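Local coordinates for protein DNA polymerase (Bacillus phage phi29, PDB 2PYJ) that replicates the viral genome as a protein-primed, strand-displacing family B DNA polymerase of high processivity, with 3'-5' exonuclease proofreading in the natural enzyme, at residues Met246-Asn251 with Asp473-Lys478; Trp327-Asp332 with Gly430-Ala435. The protein carries 2 engineered substitutions. All blocks are in the same frame, centred on the assembly; numbering follows the deposited sequence.

Contact 1 (Met246-Asn251 with Asp473-Lys478). With MN (manganese (II) ion), chain R; MG (magnesium ion), chain S; DGT (2'-deoxyguanosine-5'-triphosphate), chain T.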
loop_
_atom_site.group_PDB
_atom_site.type_symbol
_atom_site.label_atom_id
_atom_site.label_comp_id
_atom_site.label_asym_id
_atom_site.label_seq_id
_atom_site.Cartn_x
_atom_site.Cartn_y
_atom_site.Cartn_z
ATOM N N MET G 246 -12.254 5.975 -23.097
ATOM C CA MET G 246 -12.864 5.696 -21.794
ATOM C C MET G 246 -12.049 4.720 -20.969
ATOM O O MET G 246 -11.201 3.995 -21.488
ATOM C CB MET G 246 -14.314 5.178 -21.948
ATOM C CG MET G 246 -14.602 4.507 -23.275
ATOM S SD MET G 246 -16.178 3.631 -23.377
ATOM C CE MET G 246 -17.303 4.779 -22.597
ATOM N N VAL G 247 -12.321 4.724 -19.672
ATOM C CA VAL G 247 -11.667 3.854 -18.737
ATOM C C VAL G 247 -12.724 3.112 -17.937
ATOM O O VAL G 247 -13.694 3.711 -17.459
ATOM C CB VAL G 247 -10.747 4.628 -17.754
ATOM C CG1 VAL G 247 -9.945 3.653 -16.892
ATOM C CG2 VAL G 247 -9.810 5.596 -18.516
ATOM N N PHE G 248 -12.518 1.805 -17.807
ATOM C CA PHE G 248 -13.325 0.945 -16.953
ATOM C C PHE G 248 -12.406 0.334 -15.917
ATOM O O PHE G 248 -11.292 -0.029 -16.238
ATOM C CB PHE G 248 -13.998 -0.162 -17.771
ATOM C CG PHE G 248 -15.073 0.339 -18.703
ATOM C CD1 PHE G 248 -14.764 0.699 -20.012
ATOM C CD2 PHE G 248 -16.381 0.467 -18.268
ATOM C CE1 PHE G 248 -15.752 1.163 -20.877
ATOM C CE2 PHE G 248 -17.378 0.944 -19.122
ATOM C CZ PHE G 248 -17.058 1.294 -20.428
ATOM N N ASP G 249 -12.885 0.222 -14.680
ATOM C CA ASP G 249 -12.059 -0.255 -13.551
ATOM C C ASP G 249 -12.880 -1.217 -12.716
ATOM O O ASP G 249 -13.978 -0.871 -12.290
ATOM C CB ASP G 249 -11.617 0.945 -12.685
ATOM C CG ASP G 249 -10.576 0.570 -11.605
ATOM O OD1 ASP G 249 -9.410 0.993 -11.793
ATOM O OD2 ASP G 249 -10.900 -0.121 -10.574
ATOM N N VAL G 250 -12.352 -2.415 -12.466
ATOM C CA VAL G 250 -13.090 -3.392 -11.667
ATOM C C VAL G 250 -13.288 -2.891 -10.220
ATOM O O VAL G 250 -12.341 -2.352 -9.565
ATOM C CB VAL G 250 -12.439 -4.800 -11.663
ATOM C CG1 VAL G 250 -13.263 -5.770 -10.779
ATOM C CG2 VAL G 250 -12.348 -5.348 -13.068
ATOM N N ASN G 251 -14.533 -3.036 -9.753
ATOM C CA ASN G 251 -14.870 -2.806 -8.352
ATOM C C ASN G 251 -14.271 -3.924 -7.494
ATOM O O ASN G 251 -14.671 -5.076 -7.607
ATOM C CB ASN G 251 -16.377 -2.723 -8.168
ATOM C CG ASN G 251 -17.013 -1.637 -9.025
ATOM O OD1 ASN G 251 -16.435 -0.558 -9.210
ATOM N ND2 ASN G 251 -18.197 -1.922 -9.563
ATOM N N ASP G 473 -22.765 -6.136 -20.023
ATOM C CA ASP G 473 -23.745 -6.638 -19.039
ATOM C C ASP G 473 -23.207 -6.648 -17.602
ATOM O O ASP G 473 -23.927 -7.007 -16.670
ATOM C CB ASP G 473 -24.197 -8.041 -19.415
ATOM C CG ASP G 473 -25.101 -8.055 -20.627
ATOM O OD1 ASP G 473 -26.024 -7.210 -20.698
ATOM O OD2 ASP G 473 -24.891 -8.918 -21.503
ATOM N N ILE G 474 -21.944 -6.262 -17.436
ATOM C CA ILE G 474 -21.310 -6.234 -16.112
ATOM C C ILE G 474 -20.648 -4.873 -15.809
ATOM O O ILE G 474 -19.579 -4.795 -15.170
ATOM C CB ILE G 474 -20.332 -7.420 -15.930
ATOM C CG1 ILE G 474 -19.278 -7.438 -17.038
ATOM C CG2 ILE G 474 -21.130 -8.753 -15.910
ATOM C CD1 ILE G 474 -18.076 -8.328 -16.726
ATOM N N VAL G 475 -21.307 -3.804 -16.261
ATOM C CA VAL G 475 -20.893 -2.443 -15.934
ATOM C C VAL G 475 -21.747 -1.939 -14.761
ATOM O O VAL G 475 -22.969 -1.930 -14.833
ATOM C CB VAL G 475 -20.987 -1.484 -17.166
ATOM C CG1 VAL G 475 -20.793 -0.033 -16.750
ATOM C CG2 VAL G 475 -19.958 -1.874 -18.221
ATOM N N ASP G 476 -21.084 -1.564 -13.670
ATOM C CA ASP G 476 -21.769 -1.049 -12.475
ATOM C C ASP G 476 -20.782 -0.255 -11.634
ATOM O O ASP G 476 -19.635 -0.676 -11.486
ATOM C CB ASP G 476 -22.342 -2.201 -11.652
ATOM C CG ASP G 476 -23.185 -1.723 -10.480
ATOM O OD1 ASP G 476 -22.608 -1.328 -9.437
ATOM O OD2 ASP G 476 -24.415 -1.742 -10.605
ATOM N N PRO G 477 -21.215 0.904 -11.085
ATOM C CA PRO G 477 -20.275 1.739 -10.305
ATOM C C PRO G 477 -19.801 1.183 -8.942
ATOM O O PRO G 477 -18.809 1.676 -8.417
ATOM C CB PRO G 477 -21.058 3.049 -10.095
ATOM C CG PRO G 477 -22.493 2.666 -10.222
ATOM C CD PRO G 477 -22.547 1.532 -11.202
ATOM N N LYS G 478 -20.491 0.179 -8.386
ATOM C CA LYS G 478 -20.213 -0.291 -7.006
ATOM C C LYS G 478 -20.066 -1.806 -6.849
ATOM O O LYS G 478 -19.222 -2.270 -6.082
ATOM C CB LYS G 478 -21.321 0.169 -6.056
ATOM C CG LYS G 478 -21.325 1.645 -5.709
ATOM C CD LYS G 478 -22.557 1.966 -4.868
ATOM C CE LYS G 478 -22.601 3.412 -4.435
ATOM N NZ LYS G 478 -23.766 3.664 -3.540
HETATM MN MN MN R . -10.592 -1.357 -9.089
HETATM MG MG MG S . -7.904 0.165 -10.502
HETATM P PG DGT T . -12.146 -0.019 -6.444
HETATM O O1G DGT T . -11.739 1.169 -5.609
HETATM O O2G DGT T . -13.622 -0.286 -6.342
HETATM O O3G DGT T . -11.565 -0.169 -7.876
HETATM O O3B DGT T . -11.450 -1.227 -5.612
HETATM P PB DGT T . -10.132 -2.059 -6.063
HETATM O O1B DGT T . -9.840 -3.025 -4.942
HETATM O O2B DGT T . -10.248 -2.475 -7.534
HETATM O O3A DGT T . -8.943 -0.957 -5.966
HETATM P PA DGT T . -8.025 -0.497 -7.208
HETATM O O1A DGT T . -7.360 0.802 -6.721
HETATM O O2A DGT T . -8.803 -0.563 -8.558
HETATM O "O5'" DGT T . -6.849 -1.566 -7.145
HETATM C "C5'" DGT T . -6.895 -2.772 -7.879
HETATM C "C4'" DGT T . -6.263 -3.877 -7.073
HETATM O "O4'" DGT T . -4.873 -3.598 -6.754
HETATM C "C3'" DGT T . -6.942 -4.173 -5.737
HETATM O "O3'" DGT T . -8.138 -4.968 -5.840
HETATM C "C2'" DGT T . -5.840 -4.925 -5.041
HETATM C "C1'" DGT T . -4.584 -4.169 -5.489
HETATM N N9 DGT T . -4.416 -3.115 -4.476
HETATM C C8 DGT T . -4.800 -1.812 -4.538
HETATM N N7 DGT T . -4.501 -1.195 -3.362
HETATM C C5 DGT T . -3.934 -2.107 -2.560
HETATM C C6 DGT T . -3.382 -2.133 -1.194
HETATM O O6 DGT T . -3.368 -1.117 -0.473
HETATM N N1 DGT T . -2.905 -3.285 -0.725
HETATM C C2 DGT T . -2.898 -4.422 -1.447
HETATM N N2 DGT T . -2.382 -5.528 -0.880
HETATM N N3 DGT T . -3.389 -4.475 -2.726
HETATM C C4 DGT T . -3.905 -3.361 -3.295
HETATM O O HOH W 1 -6.588 0.660 -12.196
#

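Contact 2 (Trp327-Asp332 with Gly430-Ala435)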
loop_
_atom_site.group_PDB
_atom_site.type_symbol
_atom_site.label_atom_id
_atom_site.label_comp_id
_atom_site.label_asym_id
_atom_site.label_seq_id
_atom_site.Cartn_x
_atom_site.Cartn_y
_atom_site.Cartn_z
ATOM N N TRP G 327 8.607 -20.163 -12.768
ATOM C CA TRP G 327 7.659 -20.859 -11.901
ATOM C C TRP G 327 6.307 -20.206 -12.110
ATOM O O TRP G 327 6.153 -19.020 -11.865
ATOM C CB TRP G 327 8.062 -20.742 -10.444
ATOM C CG TRP G 327 9.273 -21.533 -10.073
ATOM C CD1 TRP G 327 10.570 -21.207 -10.319
ATOM C CD2 TRP G 327 9.299 -22.771 -9.367
ATOM N NE1 TRP G 327 11.404 -22.162 -9.813
ATOM C CE2 TRP G 327 10.653 -23.137 -9.219
ATOM C CE3 TRP G 327 8.308 -23.612 -8.847
ATOM C CZ2 TRP G 327 11.047 -24.314 -8.581
ATOM C CZ3 TRP G 327 8.697 -24.776 -8.204
ATOM C CH2 TRP G 327 10.059 -25.119 -8.080
ATOM N N LEU G 328 5.331 -20.972 -12.590
ATOM C CA LEU G 328 4.056 -20.399 -12.994
ATOM C C LEU G 328 2.896 -21.149 -12.387
ATOM O O LEU G 328 2.894 -22.381 -12.384
ATOM C CB LEU G 328 3.919 -20.451 -14.523
ATOM C CG LEU G 328 4.987 -19.745 -15.371
ATOM C CD1 LEU G 328 4.989 -20.302 -16.774
ATOM C CD2 LEU G 328 4.755 -18.248 -15.378
ATOM N N SER G 329 1.885 -20.419 -11.914
ATOM C CA SER G 329 0.583 -21.047 -11.587
ATOM C C SER G 329 -0.040 -21.642 -12.867
ATOM O O SER G 329 0.322 -21.238 -13.984
ATOM C CB SER G 329 -0.370 -20.029 -10.944
ATOM O OG SER G 329 -0.916 -19.122 -11.896
ATOM N N ASN G 330 -0.959 -22.607 -12.718
ATOM C CA ASN G 330 -1.692 -23.133 -13.887
ATOM C C ASN G 330 -2.490 -22.061 -14.617
ATOM O O ASN G 330 -2.644 -22.129 -15.829
ATOM C CB ASN G 330 -2.606 -24.327 -13.543
ATOM C CG ASN G 330 -3.663 -23.993 -12.528
ATOM O OD1 ASN G 330 -3.420 -24.062 -11.335
ATOM N ND2 ASN G 330 -4.862 -23.672 -12.997
ATOM N N VAL G 331 -2.982 -21.065 -13.880
ATOM C CA VAL G 331 -3.707 -19.951 -14.495
ATOM C C VAL G 331 -2.781 -19.197 -15.451
ATOM O O VAL G 331 -3.125 -18.971 -16.610
ATOM C CB VAL G 331 -4.357 -19.012 -13.429
ATOM C CG1 VAL G 331 -5.077 -17.842 -14.094
ATOM C CG2 VAL G 331 -5.334 -19.803 -12.556
ATOM N N ASP G 332 -1.590 -18.843 -14.970
ATOM C CA ASP G 332 -0.602 -18.135 -15.796
ATOM C C ASP G 332 -0.117 -18.953 -16.980
ATOM O O ASP G 332 0.020 -18.424 -18.086
ATOM C CB ASP G 332 0.605 -17.698 -14.943
ATOM C CG ASP G 332 0.230 -16.665 -13.920
ATOM O OD1 ASP G 332 -0.290 -15.612 -14.331
ATOM O OD2 ASP G 332 0.439 -16.901 -12.703
ATOM N N GLY G 430 -1.899 -15.934 -2.177
ATOM C CA GLY G 430 -1.383 -14.737 -2.835
ATOM C C GLY G 430 -1.060 -14.983 -4.298
ATOM O O GLY G 430 -1.424 -14.183 -5.152
ATOM N N VAL G 431 -0.383 -16.104 -4.569
ATOM C CA VAL G 431 -0.048 -16.531 -5.930
ATOM C C VAL G 431 -1.289 -16.588 -6.834
ATOM O O VAL G 431 -1.282 -16.056 -7.950
ATOM C CB VAL G 431 0.669 -17.921 -5.933
ATOM C CG1 VAL G 431 0.804 -18.475 -7.348
ATOM C CG2 VAL G 431 2.064 -17.839 -5.243
ATOM N N PHE G 432 -2.346 -17.242 -6.361
ATOM C CA PHE G 432 -3.504 -17.491 -7.216
ATOM C C PHE G 432 -4.501 -16.340 -7.253
ATOM O O PHE G 432 -5.227 -16.193 -8.244
ATOM C CB PHE G 432 -4.182 -18.821 -6.848
ATOM C CG PHE G 432 -3.430 -20.021 -7.347
ATOM C CD1 PHE G 432 -2.384 -20.563 -6.603
ATOM C CD2 PHE G 432 -3.746 -20.594 -8.569
ATOM C CE1 PHE G 432 -1.674 -21.648 -7.059
ATOM C CE2 PHE G 432 -3.047 -21.692 -9.036
ATOM C CZ PHE G 432 -2.011 -22.223 -8.280
ATOM N N ILE G 433 -4.528 -15.512 -6.201
ATOM C CA ILE G 433 -5.382 -14.318 -6.206
ATOM C C ILE G 433 -4.931 -13.398 -7.342
ATOM O O ILE G 433 -5.758 -12.948 -8.140
ATOM C CB ILE G 433 -5.411 -13.582 -4.836
ATOM C CG1 ILE G 433 -6.254 -14.376 -3.823
ATOM C CG2 ILE G 433 -6.001 -12.135 -4.986
ATOM C CD1 ILE G 433 -5.916 -14.087 -2.375
ATOM N N THR G 434 -3.618 -13.163 -7.428
ATOM C CA THR G 434 -3.051 -12.277 -8.464
ATOM C C THR G 434 -3.081 -12.887 -9.845
ATOM O O THR G 434 -3.258 -12.170 -10.811
ATOM C CB THR G 434 -1.606 -11.821 -8.160
ATOM O OG1 THR G 434 -0.724 -12.950 -8.154
ATOM C CG2 THR G 434 -1.529 -11.065 -6.803
ATOM N N ALA G 435 -2.874 -14.204 -9.939
ATOM C CA ALA G 435 -2.966 -14.925 -11.222
ATOM C C ALA G 435 -4.361 -14.811 -11.854
ATOM O O ALA G 435 -4.487 -14.584 -13.065
ATOM C CB ALA G 435 -2.582 -16.386 -11.045
HETATM O O HOH W 2 -2.701 -15.213 -15.355
#

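Contact 1 (Met246-Asn251 with Asp473-Lys478)
Asn251 ND2 is gripped by two backbone carbonyls of the loop before strand 483-489. It donates to Asp476 O at 2.7 Å, with an N-H...O angle of 157°, and also to Lys479 O. Asp476 O lies almost in the amide plane of Asn251. Seen from the acceptor, ND2 sits well above the carbonyl plane, away from the lone-pair directions. Two bonds on one nitrogen fix the turn of the amide. The other amide atom, Asn251 OD1, comes to 3.4 Å from Pro477 O, a contact of two acceptors. The loop is shaped locally by an Asx turn: Lys478 N donates to Asp476 OD1 over 2.8 Å, and Lys479 N donates to the same oxygen. Lys478 NZ bonds to Thr372 O.

Asn251 follows the end of strand 241-250 in the palm of a family B polymerase. This is motif A. Its strand pairs antiparallel with 459-463, which follows the YCDTD turn of motif C. Just before the asparagine come two ligands of the catalytic metals. The Asp249 carboxylate bridges them, OD2 binding manganese at 2.0 Å and OD1 binding magnesium at 2.1 Å. CG lies anti to the backbone N (chi1 -171°), and chi2 of 109° turns one oxygen to each ion. Val250 gives its backbone O to manganese at 2.1 Å, and Asp458 adds a further ligand. Three phosphate oxygens of the incoming dGTP, one from each phosphate, complete this shell.

Further back on the strand, Phe248 reaches the same loop. Its CE2 meets Val475 CG2 at 3.9 Å, and the side chains cross at about a right angle. The phenyl ring also meets His485.

Contact 2 (Trp327-Asp332 with Gly430-Ala435)
The Phe432 ring carries Ser329 CB over one face, while Asn330 OD1 lies at its edge and in its plane. The site is a strand-to-helix junction in the polymerization region. Strand 324-329 ends at Ser329, the N-cap of helix 330-339, and helix 427-447 packs against the turn. The face contact is a CH-pi interaction, with CB 4.1 Å from the ring centroid and 27° off the normal. Asn330 OD1 approaches Phe432 CE2 to 3.3 Å, and the amide is turned 40° from the ring. The hydrogen bond of Asn330 OD1 is with His284 N, which holds the amide in place. Val331 CG2 touches the same ring edge more loosely.

Ser329 OG accepts from Asp332 N at 3.2 Å in a nearly straight capping bond. Its chi1 of 75° sets OG between the backbone N and the carbonyl carbon, where it can face the first turn of the helix. The same hydroxyl donates to Asp332 OD2 at 2.7 Å, meeting the carboxylate from above its plane. Asp332 OD2 also forms a salt bridge with Arg438, one helical turn past Thr434. Thr434 and Arg438 are both probably involved in binding template-primer structures.

The Ala435 methyl lies against this polar group. Its CB lies 3.3 Å from Ser329 OG and is also touched by Asp332 OD2 and by Val331 CB. Val331 CG1 reaches past it to the Ala435 carbonyl. A water joins the two helices, donating to Asp332 OD1 at 2.6 Å and to Ala435 O at 3.0 Å.

From the N terminus, the chain builds the exonuclease region, passes through residues 192-229, and enters the polymerization region. There strand 241-250 supplies the first half of contact 1. In the next sheet, the end of strand 324-329 and the start of helix 330-339 supply the first half of contact 2. Helices 361-373 and 376-393 and the TPR2 region follow. Helix 427-447 then closes contact 2, a loop of 97 residues. After the YCDTD hairpin, residues 473-478 close contact 1 over 221 residues. The shorter loop lies wholly within the longer one. Contact 1 ties the catalytic sheet to the loop before strand 483-489; contact 2 ties the junction of strand 324-329 and helix 330-339 to helix 427-447.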